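Local atomic coordinates of CglIIR protein (Corynebacterium glutamicum, PDB entry 6F1S), a protein that forms the C-terminal domain of the H subunit of restriction endonuclease CglI, a DEAD-Z1 helicase-like motor that probably hydrolyses NTP. Residues N21-D26 with G107-P112; T59-F64 with P125-Y130; A74-A79 with P155-P160. All coordinates share one frame; numbering follows the deposited sequence.

Contact 1 of 3, residues N21-D26 with G107-P112; sequences NYFAAD and GALLSP. With EDO (1,2-ethanediol), chain C.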
# COMPACT_ATOMS: atom_id res chain seq x y z
N ASN A 21 1.45 -3.03 11.34
CA ASN A 21 1.03 -2.32 10.13
C ASN A 21 1.65 -0.93 10.07
O ASN A 21 1.69 -0.22 11.07
CB ASN A 21 -0.50 -2.19 10.07
CG ASN A 21 -1.19 -3.45 9.57
OD1 ASN A 21 -0.77 -4.06 8.59
ND2 ASN A 21 -2.28 -3.82 10.23
N TYR A 22 2.12 -0.54 8.90
CA TYR A 22 2.54 0.84 8.68
C TYR A 22 1.93 1.34 7.38
O TYR A 22 2.08 0.68 6.35
CB TYR A 22 4.06 0.97 8.63
CG TYR A 22 4.79 0.48 9.86
CD1 TYR A 22 4.96 1.31 10.97
CD2 TYR A 22 5.32 -0.80 9.91
CE1 TYR A 22 5.63 0.86 12.10
CE2 TYR A 22 5.99 -1.25 11.04
CZ TYR A 22 6.14 -0.42 12.13
OH TYR A 22 6.81 -0.87 13.24
N PHE A 23 1.25 2.47 7.41
CA PHE A 23 0.73 3.02 6.16
C PHE A 23 1.17 4.46 5.96
O PHE A 23 1.39 5.20 6.92
CB PHE A 23 -0.81 2.90 6.12
CG PHE A 23 -1.55 4.07 6.70
CD1 PHE A 23 -1.84 4.12 8.06
CD2 PHE A 23 -1.99 5.11 5.89
CE1 PHE A 23 -2.53 5.19 8.60
CE2 PHE A 23 -2.68 6.19 6.42
CZ PHE A 23 -2.96 6.23 7.79
N ALA A 24 1.32 4.85 4.70
CA ALA A 24 1.69 6.21 4.35
C ALA A 24 0.52 7.16 4.57
O ALA A 24 -0.51 7.05 3.91
CB ALA A 24 2.16 6.28 2.90
N ALA A 25 0.69 8.11 5.48
CA ALA A 25 -0.33 9.11 5.77
C ALA A 25 -0.53 10.05 4.60
O ALA A 25 -1.65 10.47 4.31
CB ALA A 25 0.04 9.89 7.02
N ASP A 26 0.57 10.39 3.93
CA ASP A 26 0.54 11.37 2.85
C ASP A 26 1.38 10.94 1.65
O ASP A 26 2.39 11.56 1.33
CB ASP A 26 1.02 12.73 3.37
CG ASP A 26 0.78 13.86 2.39
OD1 ASP A 26 -0.11 13.72 1.53
OD2 ASP A 26 1.48 14.89 2.48
N GLY A 107 -5.52 9.44 10.56
CA GLY A 107 -4.70 8.59 11.40
C GLY A 107 -4.88 7.10 11.18
O GLY A 107 -4.16 6.29 11.78
N ALA A 108 -5.82 6.73 10.32
CA ALA A 108 -6.11 5.32 10.06
C ALA A 108 -6.45 5.10 8.59
O ALA A 108 -6.85 6.04 7.90
CB ALA A 108 -7.25 4.85 10.94
N LEU A 109 -6.29 3.87 8.13
CA LEU A 109 -6.59 3.53 6.74
C LEU A 109 -7.50 2.32 6.61
O LEU A 109 -8.56 2.39 6.00
CB LEU A 109 -5.29 3.26 5.96
CG LEU A 109 -5.51 2.90 4.49
CD1 LEU A 109 -6.10 4.09 3.74
CD2 LEU A 109 -4.22 2.42 3.84
N LEU A 110 -7.07 1.20 7.20
CA LEU A 110 -7.70 -0.10 6.98
C LEU A 110 -9.11 -0.25 7.54
O LEU A 110 -9.45 0.29 8.59
CB LEU A 110 -6.82 -1.20 7.58
CG LEU A 110 -5.38 -1.27 7.06
CD1 LEU A 110 -4.64 -2.42 7.73
CD2 LEU A 110 -5.37 -1.41 5.54
N SER A 111 -9.92 -0.99 6.79
CA SER A 111 -11.24 -1.43 7.20
C SER A 111 -11.13 -2.49 8.31
O SER A 111 -10.06 -3.07 8.50
CB SER A 111 -11.98 -2.02 6.00
OG SER A 111 -11.54 -3.35 5.77
N PRO A 112 -12.24 -2.75 9.03
CA PRO A 112 -12.18 -3.80 10.06
C PRO A 112 -11.81 -5.16 9.48
O PRO A 112 -11.11 -5.93 10.13
CB PRO A 112 -13.59 -3.82 10.63
CG PRO A 112 -14.15 -2.47 10.32
CD PRO A 112 -13.56 -2.09 9.00
C1 EDO C . -11.99 1.27 4.56
O1 EDO C . -11.74 1.77 5.88
C2 EDO C . -13.46 1.44 4.17
O2 EDO C . -13.61 2.54 3.26
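An edge strand meets a connecting loop where the ring of Phe-23, on strand 21-23, lies against Leu-109 in the loop that leads from strand 92-100 to helix 112-120. Leu-109 sends its CB over the middle of one ring face in a CH-pi contact, 3.8 Å from the Phe-23 ring centroid and 11° off the ring normal. The methyl CD2 of Leu-109 reaches the CB end of the ring, 4.1 Å from Phe-23 CD2. Phe-23 holds CG between its backbone N and carbonyl carbon (chi1 89°), where CG meets Leu-109 CB at 3.9 Å. At the rim of the ring, close to its plane, the carbonyl oxygen of Gly-107 comes within 3.7 Å of Phe-23 CE1, while CZ of Phe-23 lies 3.8 Å from the backbone C of Ala-108. Strand 21-23 is an outermost strand of a mixed five-stranded sheet and pairs antiparallel with strand 152-158; Phe-23 also touches Val-154 and Asn-156 on that neighbour, and Leu-109 shares Val-154 with it. Two residues before Phe-23, Asn-21 brings its amide within van der Waals range of Leu-110, with ND2 3.7 Å from Leu-110 CD1. The polar ends of that amide are used elsewhere: ND2 is hydrogen-bonded to Ser-118 OG on helix 112-120, and OD1 to Asn-156 ND2. Ser-111 is the N-cap of the same helix, its OG bonded to Asp-114 N. Beside Ser-111 a 1,2-ethanediol molecule, probably from the crystallisation liquor, donates from O1 to the Leu-109 carbonyl oxygen at 3.2 Å.

Contact 2 of 3, residues T59-F64 with P125-Y130; sequences TILNAF and PLLILY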
# COMPACT_ATOMS: atom_id res chain seq x y z
N THR A 59 8.95 -2.90 -7.58
CA THR A 59 8.66 -2.06 -8.73
C THR A 59 7.44 -1.18 -8.49
O THR A 59 7.42 -0.01 -8.86
CB THR A 59 8.44 -2.92 -9.99
OG1 THR A 59 9.60 -3.73 -10.23
CG2 THR A 59 8.16 -2.05 -11.21
N ILE A 60 6.43 -1.77 -7.86
CA ILE A 60 5.21 -1.06 -7.52
C ILE A 60 5.48 -0.01 -6.44
O ILE A 60 5.02 1.13 -6.53
CB ILE A 60 4.12 -2.03 -7.04
CG1 ILE A 60 3.60 -2.86 -8.23
CG2 ILE A 60 2.98 -1.30 -6.34
CD1 ILE A 60 2.75 -4.03 -7.83
N LEU A 61 6.25 -0.40 -5.43
CA LEU A 61 6.61 0.51 -4.35
C LEU A 61 7.42 1.70 -4.86
O LEU A 61 7.25 2.82 -4.36
CB LEU A 61 7.39 -0.24 -3.26
CG LEU A 61 6.58 -1.26 -2.44
CD1 LEU A 61 7.47 -2.03 -1.47
CD2 LEU A 61 5.44 -0.59 -1.69
N ASN A 62 8.27 1.47 -5.85
CA ASN A 62 9.08 2.54 -6.43
C ASN A 62 8.25 3.62 -7.11
O ASN A 62 8.73 4.71 -7.37
CB ASN A 62 10.08 1.98 -7.45
CG ASN A 62 11.25 1.30 -6.79
OD1 ASN A 62 11.70 1.71 -5.72
ND2 ASN A 62 11.74 0.24 -7.42
N ALA A 63 6.99 3.30 -7.41
CA ALA A 63 6.11 4.27 -8.03
C ALA A 63 5.67 5.31 -7.00
O ALA A 63 5.08 6.33 -7.35
CB ALA A 63 4.91 3.59 -8.64
N PHE A 64 5.97 5.03 -5.73
CA PHE A 64 5.60 5.92 -4.64
C PHE A 64 6.76 6.79 -4.18
O PHE A 64 7.91 6.35 -4.15
CB PHE A 64 5.08 5.12 -3.44
CG PHE A 64 3.71 4.53 -3.63
CD1 PHE A 64 2.58 5.20 -3.19
CD2 PHE A 64 3.54 3.29 -4.24
CE1 PHE A 64 1.31 4.65 -3.35
CE2 PHE A 64 2.28 2.74 -4.41
CZ PHE A 64 1.16 3.43 -3.96
N PRO A 125 5.21 -11.32 3.79
CA PRO A 125 5.26 -9.86 3.78
C PRO A 125 4.00 -9.35 3.09
O PRO A 125 3.65 -9.87 2.03
CB PRO A 125 6.52 -9.54 2.98
CG PRO A 125 7.36 -10.76 3.11
CD PRO A 125 6.42 -11.92 3.19
N LEU A 126 3.32 -8.38 3.69
CA LEU A 126 2.00 -7.99 3.23
C LEU A 126 1.95 -6.54 2.74
O LEU A 126 2.38 -5.63 3.43
CB LEU A 126 0.98 -8.19 4.36
CG LEU A 126 -0.47 -7.83 4.04
CD1 LEU A 126 -1.01 -8.69 2.92
CD2 LEU A 126 -1.35 -7.95 5.28
N LEU A 127 1.43 -6.35 1.53
CA LEU A 127 1.16 -5.02 1.00
C LEU A 127 -0.33 -4.86 0.72
O LEU A 127 -0.91 -5.60 -0.08
CB LEU A 127 1.96 -4.74 -0.28
CG LEU A 127 1.67 -3.43 -1.03
CD1 LEU A 127 2.11 -2.21 -0.24
CD2 LEU A 127 2.29 -3.42 -2.44
N ILE A 128 -0.96 -3.91 1.40
CA ILE A 128 -2.36 -3.60 1.15
C ILE A 128 -2.45 -2.23 0.48
O ILE A 128 -1.93 -1.24 1.01
CB ILE A 128 -3.18 -3.60 2.46
CG1 ILE A 128 -3.06 -4.95 3.17
CG2 ILE A 128 -4.63 -3.26 2.18
CD1 ILE A 128 -3.87 -5.06 4.46
N LEU A 129 -3.08 -2.17 -0.68
CA LEU A 129 -3.24 -0.91 -1.40
C LEU A 129 -4.72 -0.49 -1.44
O LEU A 129 -5.58 -1.25 -1.88
CB LEU A 129 -2.66 -1.01 -2.81
CG LEU A 129 -1.13 -1.05 -2.89
CD1 LEU A 129 -0.63 -1.52 -4.25
CD2 LEU A 129 -0.55 0.30 -2.56
N TYR A 130 -4.99 0.72 -0.97
CA TYR A 130 -6.34 1.27 -0.97
C TYR A 130 -6.47 2.35 -2.03
O TYR A 130 -5.71 3.33 -2.03
CB TYR A 130 -6.70 1.86 0.40
CG TYR A 130 -7.37 0.90 1.36
CD1 TYR A 130 -7.10 -0.45 1.32
CD2 TYR A 130 -8.28 1.37 2.31
CE1 TYR A 130 -7.71 -1.33 2.21
CE2 TYR A 130 -8.89 0.50 3.19
CZ TYR A 130 -8.60 -0.85 3.14
OH TYR A 130 -9.20 -1.73 4.00
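Buried apolar packing of a helix on a sheet brings Ile-60, Leu-61 and Phe-64 against Leu-127 and Leu-129, close to the centre of the chain. The two leucines stand on strand 126-132, the middle strand of the five-stranded mixed sheet, and helix 54-61 lies over the face they share. The backbones stay well apart, 9.4 Å between Leu-61 CA and Leu-127 CA at their nearest, and side-chain ends fill the interval. Ile-60 meets both leucines through one branch: its CG2 methyl is 4.2 Å from Leu-129 CD1 and, more loosely, 4.5 Å from Leu-127 CD2. Because CG2 of Ile-60 lies anti to the backbone N, it is this methyl that faces the strand. A type I beta turn runs from Leu-61 to Phe-64; within it Phe-64 N donates to Leu-61 O at 2.9 Å. Phe-64 points its CB toward the strand, and the carbonyl oxygen of Leu-61 lies in the plane of the ring at its edge. Around this layer, Leu-35 and Leu-39 of helix 32-46 touch Phe-64 and Leu-129 respectively, and Pro-155 on strand 152-158 touches both. Phe-64 and Leu-129 run alongside with opposite headings, and the ring's far end does the touching, CZ of Phe-64 lying 3.8 Å from Leu-129 CD2. The two methyls of Leu-129 are divided, CD1 going to Ile-60 and CD2 to Phe-64. Leu-61 and Leu-127 likewise point past each other, meeting methyl to methyl, with Leu-61 CD2 4.0 Å from Leu-127 CD1.

Contact 3 of 3, residues A74-A79 with P155-P160; sequences ATFKAA and PNIKLP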
# COMPACT_ATOMS: atom_id res chain seq x y z
N ALA A 74 12.23 2.58 1.80
CA ALA A 74 13.59 2.09 1.56
C ALA A 74 13.91 0.89 2.45
O ALA A 74 14.37 -0.13 1.96
CB ALA A 74 14.60 3.20 1.79
N THR A 75 13.65 1.03 3.75
CA THR A 75 13.89 -0.05 4.72
C THR A 75 13.06 -1.28 4.41
O THR A 75 13.55 -2.41 4.45
CB THR A 75 13.60 0.42 6.16
OG1 THR A 75 14.58 1.37 6.56
CG2 THR A 75 13.63 -0.75 7.13
N PHE A 76 11.78 -1.05 4.11
CA PHE A 76 10.87 -2.14 3.79
C PHE A 76 11.36 -2.90 2.56
O PHE A 76 11.42 -4.13 2.57
CB PHE A 76 9.45 -1.60 3.58
CG PHE A 76 8.43 -2.67 3.28
CD1 PHE A 76 7.98 -3.52 4.27
CD2 PHE A 76 7.92 -2.81 2.00
CE1 PHE A 76 7.04 -4.50 4.00
CE2 PHE A 76 6.97 -3.78 1.71
CZ PHE A 76 6.54 -4.63 2.72
N LYS A 77 11.72 -2.15 1.53
CA LYS A 77 12.27 -2.75 0.31
C LYS A 77 13.56 -3.53 0.62
O LYS A 77 13.75 -4.64 0.12
CB LYS A 77 12.53 -1.68 -0.75
CG LYS A 77 11.26 -1.22 -1.47
CD LYS A 77 11.57 -0.32 -2.66
CE LYS A 77 12.18 0.99 -2.21
NZ LYS A 77 12.58 1.84 -3.37
N ALA A 78 14.42 -2.95 1.46
CA ALA A 78 15.63 -3.64 1.88
C ALA A 78 15.31 -4.96 2.57
O ALA A 78 15.95 -5.98 2.31
CB ALA A 78 16.46 -2.75 2.79
N ALA A 79 14.30 -4.94 3.44
CA ALA A 79 13.86 -6.15 4.13
C ALA A 79 13.39 -7.22 3.14
O ALA A 79 13.67 -8.40 3.32
CB ALA A 79 12.75 -5.83 5.11
N PRO A 155 -0.58 2.96 0.42
CA PRO A 155 0.06 1.70 0.78
C PRO A 155 0.09 1.42 2.29
O PRO A 155 0.31 2.31 3.09
CB PRO A 155 1.48 1.88 0.24
CG PRO A 155 1.73 3.35 0.42
CD PRO A 155 0.40 4.03 0.17
N ASN A 156 -0.13 0.16 2.65
CA ASN A 156 0.00 -0.30 4.02
C ASN A 156 0.87 -1.54 4.01
O ASN A 156 0.54 -2.52 3.35
CB ASN A 156 -1.37 -0.59 4.64
CG ASN A 156 -1.27 -1.24 6.02
OD1 ASN A 156 -1.42 -0.57 7.04
ND2 ASN A 156 -1.02 -2.54 6.04
N ILE A 157 1.98 -1.50 4.72
CA ILE A 157 2.92 -2.61 4.71
C ILE A 157 3.00 -3.27 6.08
O ILE A 157 2.74 -2.64 7.10
CB ILE A 157 4.34 -2.16 4.29
CG1 ILE A 157 4.85 -1.10 5.26
CG2 ILE A 157 4.33 -1.62 2.86
CD1 ILE A 157 6.23 -0.58 4.94
N LYS A 158 3.36 -4.55 6.08
CA LYS A 158 3.50 -5.31 7.30
C LYS A 158 4.48 -6.45 7.07
O LYS A 158 4.27 -7.28 6.19
CB LYS A 158 2.14 -5.85 7.76
CG LYS A 158 2.17 -6.69 9.03
CD LYS A 158 0.76 -7.06 9.45
CE LYS A 158 0.75 -7.88 10.73
NZ LYS A 158 1.23 -9.26 10.50
N LEU A 159 5.56 -6.47 7.84
CA LEU A 159 6.55 -7.54 7.74
C LEU A 159 6.14 -8.72 8.63
O LEU A 159 5.48 -8.53 9.65
CB LEU A 159 7.94 -7.02 8.12
CG LEU A 159 8.63 -6.09 7.11
CD1 LEU A 159 9.88 -5.46 7.69
CD2 LEU A 159 8.99 -6.82 5.83
N PRO A 160 6.51 -9.95 8.23
CA PRO A 160 6.11 -11.14 9.00
C PRO A 160 6.78 -11.20 10.37
O PRO A 160 7.89 -10.68 10.55
CB PRO A 160 6.57 -12.30 8.10
CG PRO A 160 7.66 -11.73 7.25
CD PRO A 160 7.30 -10.29 7.03
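Phe-76 projects from helix 73-86 onto Ile-157 and Leu-159, so that the helix packs over the C-terminal end of strand 152-158 in this alpha/beta domain. Its CB starts the contact, 3.6 Å from the CD1 methyl of Ile-157. With CG anti to the backbone N (chi1 -179°), the ring is carried out over the strand, and Phe-76 CG itself lies 3.5 Å from the same Ile-157 CD1. Along the ring, CD1 and then CE1 run beside Leu-159, whose CD2 methyl approaches Phe-76 CE1 to 3.5 Å. CD2 and CE2 of Phe-76 both meet Ile-157 CG2, the CE2 approach being 3.6 Å. At the tip, CZ touches both CB and CG2 of Ile-157. One ring face is therefore spanned by a single isoleucine, from CD1 near the root to CG2 near the tip; its CB makes a CH-pi contact 3.7 Å from the Phe-76 ring centroid, 17° off the normal and offset toward the rim. Ile-157 also touches Leu-71 and, on the flanking strands, Tyr-22 and Leu-127. One turn further along the helix, Ala-79 extends the apolar surface to the loop beyond the strand. There both methyls of Leu-159 reach Ala-79 CB; CD2 also touches Phe-76, and CD1 lies 3.9 Å from Ala-79 CB.

How the contacts relate
The three contacts share one sheet, with strand 152-158 of contact 3 lying between strand 21-23 of contact 1 and strand 126-132 of contact 2. Tyr-22 O and Ile-157 N, 2.7 Å apart, join contacts 1 and 3; Ile-128 O and Asn-156 N, 2.8 Å apart, join contacts 2 and 3. Contacts 2 and 3 occupy the same sheet face, their centres about 9 Å apart, and Leu-61 CD1 packs 3.6 Å from Phe-76 CD2. Contact 1 belongs to the other face, its centre about 13 Å from that of contact 2, to which it is tied by a probable hydrogen bond of 3.0 Å between Ser-111 N and Tyr-130 OH.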